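Local structure of thiamine-binding periplasmic protein (Escherichia coli, 2QRY) at residues 69-74 and 94-99; 128-133 and 168-173; 277-282 and 291-296. The protein binds thiamine, thiamine phosphate and thiamine diphosphate in the periplasm as the solute-binding component of the ThiBPQ ABC transporter for thiamine import. All blocks are in the same frame, centred on the assembly; numbering follows the deposited sequence.

Contact 1 (69-74 and 94-99); sequences RLRMEG and SKTGLF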
ATOM      1  N   ARG A  69       5.535 -13.970   6.052  1.00 23.17           N
ATOM      2  CA  ARG A  69       5.794 -15.202   5.332  1.00 22.90           C
ATOM      3  C   ARG A  69       7.289 -15.376   5.085  1.00 22.73           C
ATOM      4  O   ARG A  69       7.835 -16.473   5.237  1.00 22.21           O
ATOM      5  CB  ARG A  69       5.035 -15.220   4.011  1.00 21.77           C
ATOM      6  CG  ARG A  69       5.271 -16.486   3.228  1.00 22.93           C
ATOM      7  CD  ARG A  69       4.160 -16.726   2.241  1.00 26.59           C
ATOM      8  NE  ARG A  69       4.430 -17.882   1.392  1.00 28.29           N
ATOM      9  CZ  ARG A  69       3.537 -18.429   0.580  1.00 28.34           C
ATOM     10  NH1 ARG A  69       2.313 -17.923   0.509  1.00 26.09           N
ATOM     11  NH2 ARG A  69       3.871 -19.479  -0.162  1.00 29.02           N
ATOM     12  N   LEU A  70       7.956 -14.287   4.720  1.00 22.69           N
ATOM     13  CA  LEU A  70       9.388 -14.337   4.464  1.00 21.86           C
ATOM     14  C   LEU A  70      10.146 -14.682   5.747  1.00 22.30           C
ATOM     15  O   LEU A  70      11.133 -15.411   5.713  1.00 23.19           O
ATOM     16  CB  LEU A  70       9.883 -12.996   3.924  1.00 21.96           C
ATOM     17  CG  LEU A  70      11.333 -13.019   3.445  1.00 23.65           C
ATOM     18  CD1 LEU A  70      11.420 -13.816   2.155  1.00 25.43           C
ATOM     19  CD2 LEU A  70      11.834 -11.612   3.226  1.00 24.33           C
ATOM     20  N   ARG A  71       9.689 -14.151   6.876  1.00 20.79           N
ATOM     21  CA  ARG A  71      10.336 -14.425   8.150  1.00 22.22           C
ATOM     22  C   ARG A  71      10.227 -15.902   8.525  1.00 23.48           C
ATOM     23  O   ARG A  71      11.008 -16.402   9.337  1.00 23.05           O
ATOM     24  CB  ARG A  71       9.705 -13.590   9.252  1.00 22.91           C
ATOM     25  CG  ARG A  71       9.809 -12.107   9.030  1.00 26.95           C
ATOM     26  CD  ARG A  71       9.125 -11.375  10.152  1.00 27.27           C
ATOM     27  NE  ARG A  71       9.700 -11.749  11.435  1.00 29.14           N
ATOM     28  CZ  ARG A  71       9.218 -11.356  12.609  1.00 31.69           C
ATOM     29  NH1 ARG A  71       8.142 -10.574  12.656  1.00 32.89           N
ATOM     30  NH2 ARG A  71       9.812 -11.741  13.733  1.00 30.50           N
HETATM   31  N   MSE A  72       9.251 -16.594   7.944  1.00 22.58           N
HETATM   32  CA  MSE A  72       9.072 -18.003   8.235  1.00 23.56           C
HETATM   33  C   MSE A  72       9.732 -18.896   7.195  1.00 21.86           C
HETATM   34  O   MSE A  72       9.954 -20.072   7.448  1.00 20.54           O
HETATM   35  CB  MSE A  72       7.586 -18.331   8.367  1.00 26.44           C
HETATM   36  CG  MSE A  72       6.985 -17.830   9.670  1.00 28.84           C
HETATM   37 SE   MSE A  72       5.088 -18.220   9.832  1.00 36.29          SE
HETATM   38  CE  MSE A  72       4.676 -16.971  11.264  1.00 34.81           C
ATOM     39  N   GLU A  73      10.046 -18.336   6.029  1.00 22.19           N
ATOM     40  CA  GLU A  73      10.711 -19.101   4.978  1.00 23.01           C
ATOM     41  C   GLU A  73      12.209 -19.063   5.268  1.00 23.83           C
ATOM     42  O   GLU A  73      12.943 -20.010   4.974  1.00 22.21           O
ATOM     43  CB  GLU A  73      10.458 -18.494   3.591  1.00 22.78           C
ATOM     44  CG  GLU A  73       8.994 -18.381   3.181  1.00 24.05           C
ATOM     45  CD  GLU A  73       8.806 -18.245   1.672  1.00 24.21           C
ATOM     46  OE1 GLU A  73       9.520 -17.443   1.040  1.00 26.90           O
ATOM     47  OE2 GLU A  73       7.934 -18.936   1.111  1.00 25.69           O
ATOM     48  N   GLY A  74      12.656 -17.959   5.855  1.00 24.88           N
ATOM     49  CA  GLY A  74      14.065 -17.816   6.172  1.00 27.03           C
ATOM     50  C   GLY A  74      14.923 -17.933   4.926  1.00 28.16           C
ATOM     51  O   GLY A  74      14.540 -17.455   3.859  1.00 26.52           O
ATOM     52  N   SER A  94      14.126  -4.832   8.421  1.00 28.94           N
ATOM     53  CA  SER A  94      15.570  -4.809   8.635  1.00 30.25           C
ATOM     54  C   SER A  94      16.006  -5.607   9.871  1.00 29.67           C
ATOM     55  O   SER A  94      17.004  -6.322   9.827  1.00 29.28           O
ATOM     56  CB  SER A  94      16.076  -3.363   8.743  1.00 31.22           C
ATOM     57  OG  SER A  94      15.906  -2.845  10.053  1.00 33.74           O
ATOM     58  N   LYS A  95      15.262  -5.498  10.969  1.00 29.86           N
ATOM     59  CA  LYS A  95      15.620  -6.231  12.185  1.00 29.48           C
ATOM     60  C   LYS A  95      15.636  -7.740  11.926  1.00 29.72           C
ATOM     61  O   LYS A  95      16.245  -8.510  12.671  1.00 29.06           O
ATOM     62  CB  LYS A  95      14.639  -5.905  13.304  1.00 27.50           C
ATOM     63  N   THR A  96      14.971  -8.151  10.855  1.00 29.32           N
ATOM     64  CA  THR A  96      14.895  -9.557  10.495  1.00 29.54           C
ATOM     65  C   THR A  96      16.235 -10.058   9.947  1.00 29.29           C
ATOM     66  O   THR A  96      16.612 -11.203  10.167  1.00 29.43           O
ATOM     67  CB  THR A  96      13.764  -9.790   9.451  1.00 29.91           C
ATOM     68  OG1 THR A  96      13.112 -11.037   9.722  1.00 33.64           O
ATOM     69  CG2 THR A  96      14.319  -9.828   8.037  1.00 28.49           C
ATOM     70  N   GLY A  97      16.954  -9.196   9.241  1.00 28.89           N
ATOM     71  CA  GLY A  97      18.238  -9.590   8.689  1.00 28.65           C
ATOM     72  C   GLY A  97      18.134 -10.351   7.379  1.00 29.05           C
ATOM     73  O   GLY A  97      19.146 -10.777   6.829  1.00 28.82           O
ATOM     74  N   LEU A  98      16.914 -10.512   6.870  1.00 29.05           N
ATOM     75  CA  LEU A  98      16.678 -11.234   5.622  1.00 29.09           C
ATOM     76  C   LEU A  98      16.980 -10.433   4.353  1.00 29.07           C
ATOM     77  O   LEU A  98      17.061 -10.996   3.259  1.00 29.85           O
ATOM     78  CB  LEU A  98      15.226 -11.730   5.575  1.00 29.27           C
ATOM     79  CG  LEU A  98      14.896 -13.139   6.096  1.00 30.53           C
ATOM     80  CD1 LEU A  98      15.554 -13.393   7.429  1.00 32.13           C
ATOM     81  CD2 LEU A  98      13.390 -13.289   6.215  1.00 32.24           C
ATOM     82  N   PHE A  99      17.159  -9.126   4.489  1.00 28.50           N
ATOM     83  CA  PHE A  99      17.434  -8.294   3.322  1.00 27.82           C
ATOM     84  C   PHE A  99      18.856  -7.770   3.235  1.00 28.87           C
ATOM     85  O   PHE A  99      19.497  -7.516   4.248  1.00 29.50           O
ATOM     86  CB  PHE A  99      16.464  -7.120   3.280  1.00 24.21           C
ATOM     87  CG  PHE A  99      15.027  -7.536   3.260  1.00 24.62           C
ATOM     88  CD1 PHE A  99      14.312  -7.662   4.445  1.00 23.08           C
ATOM     89  CD2 PHE A  99      14.395  -7.838   2.056  1.00 22.94           C
ATOM     90  CE1 PHE A  99      12.988  -8.084   4.435  1.00 23.63           C
ATOM     91  CE2 PHE A  99      13.074  -8.261   2.035  1.00 23.78           C
ATOM     92  CZ  PHE A  99      12.368  -8.383   3.228  1.00 23.35           C
TER
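Leu70 meets Leu98 and Phe99 on the outer layer of the alpha/beta fold of this solute-binding protein. Helix 63-73 is the crossover of a beta-alpha-beta unit, running from strand 54-59 to strand 81-86 with strand 24-29 between them, and segment 94-99 is the end of helix 90-96 and the turn after it. The contact is apolar at its centre, with no hydrogen bond joining the segments. With CG of Leu70 opposite its own backbone N about the CA-CB bond (chi1 -172°), the branch methyl CD2 reaches Phe99 and CG lies against Leu98. The two leucines run antiparallel alongside one another, CG of Leu70 lying 3.5 Å from CD2 of Leu98, close for two carbons. CD2 of Leu70 meets the far end of the Phe99 ring, 3.3 Å from CZ, and approaches it obliquely. The same phenyl ring stands edge-to-face with Phe120 and, like Leu70, touches Val82 of strand 81-86, so the pair is seated on the sheet. Toward solvent, Arg71 crosses Thr96 at an angle: its CG lies 3.5 Å from Thr96 OG1, a methylene of the arginine stem against the threonine hydroxyl oxygen. Gly97, with phi 82°, turns the chain out of its helix ahead of Leu98, whose CD2 methyl ends up 3.1 Å from the carbonyl O of Leu70, the same oxygen that accepts the backbone N-H of Gly74.

Contact 2 (128-133 and 168-173); sequences FAFVYD and LGLLLW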
ATOM      1  N   PHE A 128      -3.780   6.869   2.165  1.00 17.70           N
ATOM      2  CA  PHE A 128      -4.950   6.068   2.470  1.00 17.05           C
ATOM      3  C   PHE A 128      -6.144   6.993   2.658  1.00 16.48           C
ATOM      4  O   PHE A 128      -6.029   8.072   3.245  1.00 14.99           O
ATOM      5  CB  PHE A 128      -4.733   5.249   3.746  1.00 14.51           C
ATOM      6  CG  PHE A 128      -3.537   4.347   3.690  1.00 13.85           C
ATOM      7  CD1 PHE A 128      -3.455   3.333   2.739  1.00 13.13           C
ATOM      8  CD2 PHE A 128      -2.490   4.515   4.589  1.00 11.06           C
ATOM      9  CE1 PHE A 128      -2.346   2.503   2.684  1.00 11.19           C
ATOM     10  CE2 PHE A 128      -1.374   3.687   4.544  1.00 11.95           C
ATOM     11  CZ  PHE A 128      -1.300   2.679   3.590  1.00 12.46           C
ATOM     12  N   ALA A 129      -7.291   6.558   2.156  1.00 15.54           N
ATOM     13  CA  ALA A 129      -8.503   7.342   2.272  1.00 16.26           C
ATOM     14  C   ALA A 129      -9.720   6.456   2.039  1.00 16.58           C
ATOM     15  O   ALA A 129      -9.622   5.405   1.404  1.00 14.42           O
ATOM     16  CB  ALA A 129      -8.481   8.473   1.255  1.00 15.70           C
ATOM     17  N   PHE A 130     -10.865   6.881   2.560  1.00 16.82           N
ATOM     18  CA  PHE A 130     -12.084   6.129   2.359  1.00 17.60           C
ATOM     19  C   PHE A 130     -12.742   6.563   1.064  1.00 17.32           C
ATOM     20  O   PHE A 130     -12.976   7.751   0.840  1.00 18.54           O
ATOM     21  CB  PHE A 130     -13.049   6.330   3.526  1.00 18.91           C
ATOM     22  CG  PHE A 130     -12.663   5.578   4.762  1.00 16.70           C
ATOM     23  CD1 PHE A 130     -11.839   6.156   5.717  1.00 18.37           C
ATOM     24  CD2 PHE A 130     -13.127   4.290   4.971  1.00 17.13           C
ATOM     25  CE1 PHE A 130     -11.483   5.455   6.870  1.00 17.54           C
ATOM     26  CE2 PHE A 130     -12.774   3.582   6.125  1.00 16.42           C
ATOM     27  CZ  PHE A 130     -11.949   4.172   7.072  1.00 16.35           C
ATOM     28  N   VAL A 131     -13.013   5.593   0.201  1.00 17.34           N
ATOM     29  CA  VAL A 131     -13.656   5.861  -1.081  1.00 16.52           C
ATOM     30  C   VAL A 131     -15.147   5.565  -1.001  1.00 18.11           C
ATOM     31  O   VAL A 131     -15.565   4.632  -0.307  1.00 17.54           O
ATOM     32  CB  VAL A 131     -13.046   4.999  -2.196  1.00 16.70           C
ATOM     33  CG1 VAL A 131     -13.904   5.082  -3.451  1.00 17.72           C
ATOM     34  CG2 VAL A 131     -11.630   5.466  -2.492  1.00 14.80           C
ATOM     35  N   TYR A 132     -15.943   6.371  -1.700  1.00 19.96           N
ATOM     36  CA  TYR A 132     -17.396   6.196  -1.734  1.00 20.31           C
ATOM     37  C   TYR A 132     -17.946   6.545  -3.118  1.00 21.61           C
ATOM     38  O   TYR A 132     -17.220   7.043  -3.982  1.00 21.83           O
ATOM     39  CB  TYR A 132     -18.086   7.077  -0.686  1.00 21.13           C
ATOM     40  CG  TYR A 132     -17.907   8.562  -0.914  1.00 20.25           C
ATOM     41  CD1 TYR A 132     -16.732   9.209  -0.532  1.00 20.98           C
ATOM     42  CD2 TYR A 132     -18.899   9.313  -1.551  1.00 21.54           C
ATOM     43  CE1 TYR A 132     -16.545  10.579  -0.782  1.00 21.69           C
ATOM     44  CE2 TYR A 132     -18.723  10.682  -1.810  1.00 19.60           C
ATOM     45  CZ  TYR A 132     -17.547  11.301  -1.422  1.00 20.93           C
ATOM     46  OH  TYR A 132     -17.372  12.633  -1.668  1.00 19.40           O
ATOM     47  N   ASP A 133     -19.237   6.291  -3.306  1.00 20.78           N
ATOM     48  CA  ASP A 133     -19.918   6.568  -4.567  1.00 23.63           C
ATOM     49  C   ASP A 133     -20.769   7.824  -4.372  1.00 25.63           C
ATOM     50  O   ASP A 133     -21.777   7.785  -3.665  1.00 25.96           O
ATOM     51  CB  ASP A 133     -20.826   5.390  -4.931  1.00 24.81           C
ATOM     52  CG  ASP A 133     -21.405   5.500  -6.335  1.00 25.67           C
ATOM     53  OD1 ASP A 133     -21.695   6.632  -6.788  1.00 22.42           O
ATOM     54  OD2 ASP A 133     -21.580   4.440  -6.976  1.00 26.33           O
ATOM     55  N   LEU A 168      -2.994  -1.833   7.839  1.00 15.42           N
ATOM     56  CA  LEU A 168      -2.043  -1.354   8.828  1.00 17.46           C
ATOM     57  C   LEU A 168      -2.127   0.171   8.801  1.00 18.79           C
ATOM     58  O   LEU A 168      -2.051   0.830   9.844  1.00 19.74           O
ATOM     59  CB  LEU A 168      -0.626  -1.789   8.461  1.00 16.26           C
ATOM     60  CG  LEU A 168       0.366  -2.110   9.583  1.00 19.88           C
ATOM     61  CD1 LEU A 168       1.777  -1.845   9.046  1.00 18.00           C
ATOM     62  CD2 LEU A 168       0.092  -1.289  10.844  1.00 14.54           C
ATOM     63  N   GLY A 169      -2.285   0.717   7.594  1.00 17.59           N
ATOM     64  CA  GLY A 169      -2.403   2.154   7.426  1.00 16.54           C
ATOM     65  C   GLY A 169      -3.559   2.729   8.229  1.00 17.19           C
ATOM     66  O   GLY A 169      -3.384   3.708   8.958  1.00 18.12           O
ATOM     67  N   LEU A 170      -4.742   2.132   8.099  1.00 15.73           N
ATOM     68  CA  LEU A 170      -5.904   2.603   8.841  1.00 16.16           C
ATOM     69  C   LEU A 170      -5.678   2.471  10.349  1.00 16.58           C
ATOM     70  O   LEU A 170      -6.098   3.329  11.114  1.00 16.45           O
ATOM     71  CB  LEU A 170      -7.157   1.817   8.447  1.00 14.49           C
ATOM     72  CG  LEU A 170      -8.420   2.201   9.224  1.00 15.95           C
ATOM     73  CD1 LEU A 170      -8.683   3.693   9.066  1.00 15.85           C
ATOM     74  CD2 LEU A 170      -9.606   1.391   8.721  1.00 13.83           C
ATOM     75  N   LEU A 171      -5.022   1.396  10.772  1.00 16.12           N
ATOM     76  CA  LEU A 171      -4.751   1.205  12.193  1.00 18.08           C
ATOM     77  C   LEU A 171      -3.913   2.367  12.719  1.00 19.03           C
ATOM     78  O   LEU A 171      -4.218   2.926  13.769  1.00 20.01           O
ATOM     79  CB  LEU A 171      -3.991  -0.104  12.448  1.00 17.33           C
ATOM     80  CG  LEU A 171      -3.574  -0.325  13.913  1.00 19.14           C
ATOM     81  CD1 LEU A 171      -4.681  -1.056  14.669  1.00 13.53           C
ATOM     82  CD2 LEU A 171      -2.284  -1.141  13.971  1.00 19.04           C
ATOM     83  N   LEU A 172      -2.875   2.743  11.974  1.00 17.32           N
ATOM     84  CA  LEU A 172      -1.995   3.827  12.407  1.00 18.88           C
ATOM     85  C   LEU A 172      -2.662   5.190  12.267  1.00 20.38           C
ATOM     86  O   LEU A 172      -2.435   6.094  13.078  1.00 21.50           O
ATOM     87  CB  LEU A 172      -0.686   3.776  11.620  1.00 17.12           C
ATOM     88  CG  LEU A 172      -0.005   2.400  11.704  1.00 18.04           C
ATOM     89  CD1 LEU A 172       1.147   2.325  10.719  1.00 16.23           C
ATOM     90  CD2 LEU A 172       0.467   2.137  13.131  1.00 16.61           C
ATOM     91  N   TRP A 173      -3.501   5.322  11.248  1.00 20.33           N
ATOM     92  CA  TRP A 173      -4.218   6.561  11.001  1.00 21.25           C
ATOM     93  C   TRP A 173      -5.122   6.850  12.191  1.00 21.50           C
ATOM     94  O   TRP A 173      -5.161   7.971  12.699  1.00 23.20           O
ATOM     95  CB  TRP A 173      -5.039   6.426   9.728  1.00 20.26           C
ATOM     96  CG  TRP A 173      -5.670   7.693   9.261  1.00 21.21           C
ATOM     97  CD1 TRP A 173      -5.344   8.967   9.635  1.00 21.49           C
ATOM     98  CD2 TRP A 173      -6.666   7.816   8.236  1.00 21.58           C
ATOM     99  NE1 TRP A 173      -6.074   9.879   8.897  1.00 22.63           N
ATOM    100  CE2 TRP A 173      -6.891   9.196   8.032  1.00 22.59           C
ATOM    101  CE3 TRP A 173      -7.388   6.892   7.467  1.00 21.26           C
ATOM    102  CZ2 TRP A 173      -7.807   9.673   7.088  1.00 23.32           C
ATOM    103  CZ3 TRP A 173      -8.302   7.367   6.530  1.00 21.41           C
ATOM    104  CH2 TRP A 173      -8.501   8.746   6.351  1.00 22.25           C
TER
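Phe128 packs against the bare backbone of Gly169 at the tightest point between strand 121-133 and helix 165-178. The ring atom CE2 of Phe128 comes to 3.4 Å from CA of Gly169, an approach possible because glycine presents no side chain there. Further along the strand, Phe130 CE1 is 3.7 Å from CZ3 of Trp173, and Phe130 CZ is 3.9 Å from CD1 of Leu170. The two aromatic rings meet rim to rim with planes at 26°. A chi1 of -172° sets the indole opposite its backbone N, so that CZ3 reaches Phe130 and CH2 lies by the carbonyl O of Phe128, which sits over one indole face and accepts a hydrogen bond from His243 ND1. The indole NE1 is hydrogen-bonded to Gly242 O. Packing is looser at Ala129, whose CA stays 4.3 Å from Trp173 CZ3, and ends beyond Phe130: segments 128-133 and 168-173 run at 100° to each other, and Val131 to Asp133 make no contact. Helix 165-178, followed by helix 182-190, forms the crossover between parallel strands 156-159 and 193-197, as in periplasmic binding proteins; its N-terminal end carries the thiamine-binding residue Thr165, next to Ser164.

Contact 3 (277-282 and 291-296); sequences AIPTGN and TLPAGF. With TPS (thiamin phosphate), chain E.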
ATOM      1  N   ALA A 277       4.742   2.729 -15.648  1.00 30.66           N
ATOM      2  CA  ALA A 277       3.613   1.805 -15.567  1.00 29.32           C
ATOM      3  C   ALA A 277       2.891   1.888 -14.227  1.00 28.50           C
ATOM      4  O   ALA A 277       1.833   1.285 -14.049  1.00 28.06           O
ATOM      5  CB  ALA A 277       4.080   0.377 -15.827  1.00 28.28           C
ATOM      6  N   ILE A 278       3.458   2.643 -13.289  1.00 27.78           N
ATOM      7  CA  ILE A 278       2.853   2.789 -11.972  1.00 26.80           C
ATOM      8  C   ILE A 278       1.546   3.581 -11.972  1.00 27.39           C
ATOM      9  O   ILE A 278       0.544   3.124 -11.421  1.00 26.83           O
ATOM     10  CB  ILE A 278       3.831   3.448 -10.966  1.00 26.65           C
ATOM     11  CG1 ILE A 278       4.851   2.413 -10.472  1.00 28.09           C
ATOM     12  CG2 ILE A 278       3.060   4.018  -9.775  1.00 27.03           C
ATOM     13  CD1 ILE A 278       4.225   1.242  -9.719  1.00 23.15           C
ATOM     14  N   PRO A 279       1.536   4.777 -12.591  1.00 26.80           N
ATOM     15  CA  PRO A 279       0.311   5.577 -12.611  1.00 25.81           C
ATOM     16  C   PRO A 279      -0.953   4.813 -12.990  1.00 25.11           C
ATOM     17  O   PRO A 279      -1.917   4.806 -12.232  1.00 24.15           O
ATOM     18  CB  PRO A 279       0.644   6.684 -13.606  1.00 26.27           C
ATOM     19  CG  PRO A 279       2.098   6.896 -13.377  1.00 26.01           C
ATOM     20  CD  PRO A 279       2.609   5.469 -13.327  1.00 27.16           C
ATOM     21  N   THR A 280      -0.952   4.167 -14.154  1.00 25.04           N
ATOM     22  CA  THR A 280      -2.136   3.442 -14.603  1.00 24.96           C
ATOM     23  C   THR A 280      -2.126   1.955 -14.261  1.00 25.65           C
ATOM     24  O   THR A 280      -3.079   1.240 -14.560  1.00 25.95           O
ATOM     25  CB  THR A 280      -2.342   3.607 -16.125  1.00 26.88           C
ATOM     26  OG1 THR A 280      -1.253   3.002 -16.831  1.00 23.89           O
ATOM     27  CG2 THR A 280      -2.416   5.096 -16.493  1.00 25.78           C
ATOM     28  N   GLY A 281      -1.053   1.493 -13.625  1.00 25.44           N
ATOM     29  CA  GLY A 281      -0.973   0.095 -13.248  1.00 22.64           C
ATOM     30  C   GLY A 281      -1.334  -0.129 -11.791  1.00 21.25           C
ATOM     31  O   GLY A 281      -2.182  -0.966 -11.480  1.00 19.61           O
ATOM     32  N   ASN A 282      -0.695   0.629 -10.903  1.00 20.95           N
ATOM     33  CA  ASN A 282      -0.923   0.514  -9.464  1.00 19.00           C
ATOM     34  C   ASN A 282      -1.783   1.653  -8.922  1.00 19.57           C
ATOM     35  O   ASN A 282      -2.212   1.609  -7.771  1.00 18.87           O
ATOM     36  CB  ASN A 282       0.412   0.508  -8.716  1.00 18.05           C
ATOM     37  CG  ASN A 282       0.466  -0.541  -7.601  1.00 19.78           C
ATOM     38  OD1 ASN A 282       1.186  -0.379  -6.607  1.00 18.17           O
ATOM     39  ND2 ASN A 282      -0.275  -1.626  -7.774  1.00 16.69           N
ATOM     40  N   THR A 291       5.511  11.371 -16.185  1.00 51.09           N
ATOM     41  CA  THR A 291       4.312  12.156 -16.438  1.00 51.47           C
ATOM     42  C   THR A 291       3.054  11.447 -15.955  1.00 50.66           C
ATOM     43  O   THR A 291       2.783  10.308 -16.339  1.00 51.03           O
ATOM     44  CB  THR A 291       4.160  12.480 -17.943  1.00 52.81           C
ATOM     45  OG1 THR A 291       3.909  11.274 -18.676  1.00 54.34           O
ATOM     46  CG2 THR A 291       5.433  13.137 -18.474  1.00 53.33           C
ATOM     47  N   LEU A 292       2.292  12.124 -15.101  1.00 48.92           N
ATOM     48  CA  LEU A 292       1.059  11.556 -14.581  1.00 46.79           C
ATOM     49  C   LEU A 292      -0.009  11.622 -15.662  1.00 46.34           C
ATOM     50  O   LEU A 292      -0.088  12.593 -16.415  1.00 46.96           O
ATOM     51  CB  LEU A 292       0.590  12.325 -13.345  1.00 45.18           C
ATOM     52  CG  LEU A 292       1.562  12.408 -12.167  1.00 43.82           C
ATOM     53  CD1 LEU A 292       0.847  13.021 -10.971  1.00 42.24           C
ATOM     54  CD2 LEU A 292       2.075  11.031 -11.823  1.00 43.60           C
ATOM     55  N   PRO A 293      -0.843  10.580 -15.759  1.00 46.05           N
ATOM     56  CA  PRO A 293      -1.913  10.526 -16.757  1.00 45.28           C
ATOM     57  C   PRO A 293      -2.897  11.660 -16.556  1.00 44.51           C
ATOM     58  O   PRO A 293      -3.158  12.068 -15.422  1.00 43.19           O
ATOM     59  CB  PRO A 293      -2.571   9.172 -16.488  1.00 46.27           C
ATOM     60  CG  PRO A 293      -1.465   8.357 -15.891  1.00 46.24           C
ATOM     61  CD  PRO A 293      -0.812   9.344 -14.962  1.00 46.55           C
ATOM     62  N   ALA A 294      -3.438  12.181 -17.650  1.00 44.12           N
ATOM     63  CA  ALA A 294      -4.431  13.237 -17.535  1.00 42.86           C
ATOM     64  C   ALA A 294      -5.534  12.550 -16.742  1.00 42.30           C
ATOM     65  O   ALA A 294      -5.861  11.393 -17.012  1.00 44.39           O
ATOM     66  CB  ALA A 294      -4.935  13.643 -18.912  1.00 42.89           C
ATOM     67  N   GLY A 295      -6.093  13.240 -15.757  1.00 40.13           N
ATOM     68  CA  GLY A 295      -7.135  12.636 -14.949  1.00 36.83           C
ATOM     69  C   GLY A 295      -6.737  12.667 -13.491  1.00 35.23           C
ATOM     70  O   GLY A 295      -7.582  12.832 -12.610  1.00 34.41           O
ATOM     71  N   PHE A 296      -5.442  12.500 -13.234  1.00 33.16           N
ATOM     72  CA  PHE A 296      -4.935  12.536 -11.872  1.00 33.04           C
ATOM     73  C   PHE A 296      -5.149  13.922 -11.269  1.00 32.58           C
ATOM     74  O   PHE A 296      -5.259  14.062 -10.051  1.00 31.39           O
ATOM     75  CB  PHE A 296      -3.440  12.192 -11.840  1.00 33.45           C
ATOM     76  CG  PHE A 296      -3.146  10.753 -11.498  1.00 33.36           C
ATOM     77  CD1 PHE A 296      -3.739   9.710 -12.210  1.00 33.39           C
ATOM     78  CD2 PHE A 296      -2.254  10.439 -10.477  1.00 32.72           C
ATOM     79  CE1 PHE A 296      -3.444   8.376 -11.907  1.00 30.45           C
ATOM     80  CE2 PHE A 296      -1.955   9.113 -10.170  1.00 31.25           C
ATOM     81  CZ  PHE A 296      -2.552   8.081 -10.889  1.00 31.15           C
TER
HETATM   82  CM2 TPS E 400      -8.538   1.261  -7.935  1.00 16.66           C
HETATM   83  N3  TPS E 400      -3.389  -0.375  -4.192  1.00 21.75           N
HETATM   84  C2  TPS E 400      -4.444  -1.149  -4.032  1.00 22.35           C
HETATM   85  S1  TPS E 400      -3.975  -2.254  -2.796  1.00 22.37           S
HETATM   86  C5  TPS E 400      -2.342  -1.628  -2.521  1.00 21.14           C
HETATM   87  C4  TPS E 400      -2.280  -0.594  -3.430  1.00 21.84           C
HETATM   88  CM4 TPS E 400      -1.022   0.259  -3.552  1.00 22.85           C
HETATM   89  C6  TPS E 400      -1.390  -2.185  -1.509  1.00 23.99           C
HETATM   90  C7  TPS E 400      -2.184  -3.386  -0.995  1.00 25.37           C
HETATM   91  O7  TPS E 400      -1.540  -4.110   0.046  1.00 31.10           O
HETATM   92  N1A TPS E 400      -6.906   1.913  -6.214  1.00 18.69           N
HETATM   93  C2A TPS E 400      -7.203   1.113  -7.242  1.00 18.59           C
HETATM   94  N3A TPS E 400      -6.344   0.188  -7.663  1.00 15.76           N
HETATM   95  C4A TPS E 400      -5.142   0.022  -7.069  1.00 17.52           C
HETATM   96  N4A TPS E 400      -4.271  -0.951  -7.526  1.00 17.56           N
HETATM   97  C5A TPS E 400      -4.788   0.859  -5.964  1.00 19.40           C
HETATM   98  C6A TPS E 400      -5.734   1.817  -5.565  1.00 19.13           C
HETATM   99  C7A TPS E 400      -3.439   0.745  -5.214  1.00 19.07           C
HETATM  100  P1  TPS E 400      -2.530  -5.328   0.432  1.00 24.68           P
HETATM  101  O1  TPS E 400      -3.933  -4.761   0.788  1.00 27.25           O
HETATM  102  O2  TPS E 400      -1.937  -6.200   1.613  1.00 31.77           O
HETATM  103  O3  TPS E 400      -2.682  -6.238  -0.806  1.00 24.66           O
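Pro279 and Pro293 form a proline-proline contact between the short, weakly bonded helix 278-281 and an irregular loop, on the side of the solute-binding fold where Asn282 contributes to the ligand pocket. The two pyrrolidine rings cross at about a right angle, with CB of Pro279 only 3.3 Å from CD of Pro293, a tight approach for two carbons. Thr280 adds a second touch to the same ring: its CG2 is 3.4 Å from CG of Pro293. With CG2 anti to the carbonyl carbon and OG1 taking the more crowded position (chi1 65°), the methyl is the branch of Thr280 that meets the proline. Phe296 completes the cluster. Pro293 CD lies above one face of its ring, offset toward the rim, while the carbonyl O of Pro279 lies near the ring plane at the edge, 3.6 Å from CZ.

The next shell fixes these groups. A 3.2 Å hydrogen bond from Phe296 N to Pro293 O closes a tight turn that keeps the phenyl ring near the proline. Helix 221-229 backs the cluster, Leu227 touching both Thr280 and Pro293 and Ala223 touching Phe296; Phe296 also rests on Thr220, a thiamine-binding residue. In the other segment, Ile278 O accepts both Gly281 N and, at 2.8 Å, Asn282 N. That turn delivers the carbonyl O of Asn282 to 3.0 Å from C7A of thiamin phosphate, the methylene between its pyrimidine and thiazolium rings.

Along the chain the three contacts follow in series, contact 1 closing before contact 2 opens and contact 2 before contact 3. None touches another: nearest atoms are about 10 Å apart for contacts 2 and 3, and contact 1 lies across the chain's centre from both. The mixed sheet connects them. Strand 81-86, beneath contact 1, pairs with strand 243-252, which pairs in turn with strand 121-133 of contact 2; that strand also pairs with 285-286, lying between the segments of contact 3. Contacts 2 and 3 adjoin the ligand site, through Phe128 and Asn282, and are thus placed to shape it, whereas contact 1 appears to be packing in the outer part of the fold.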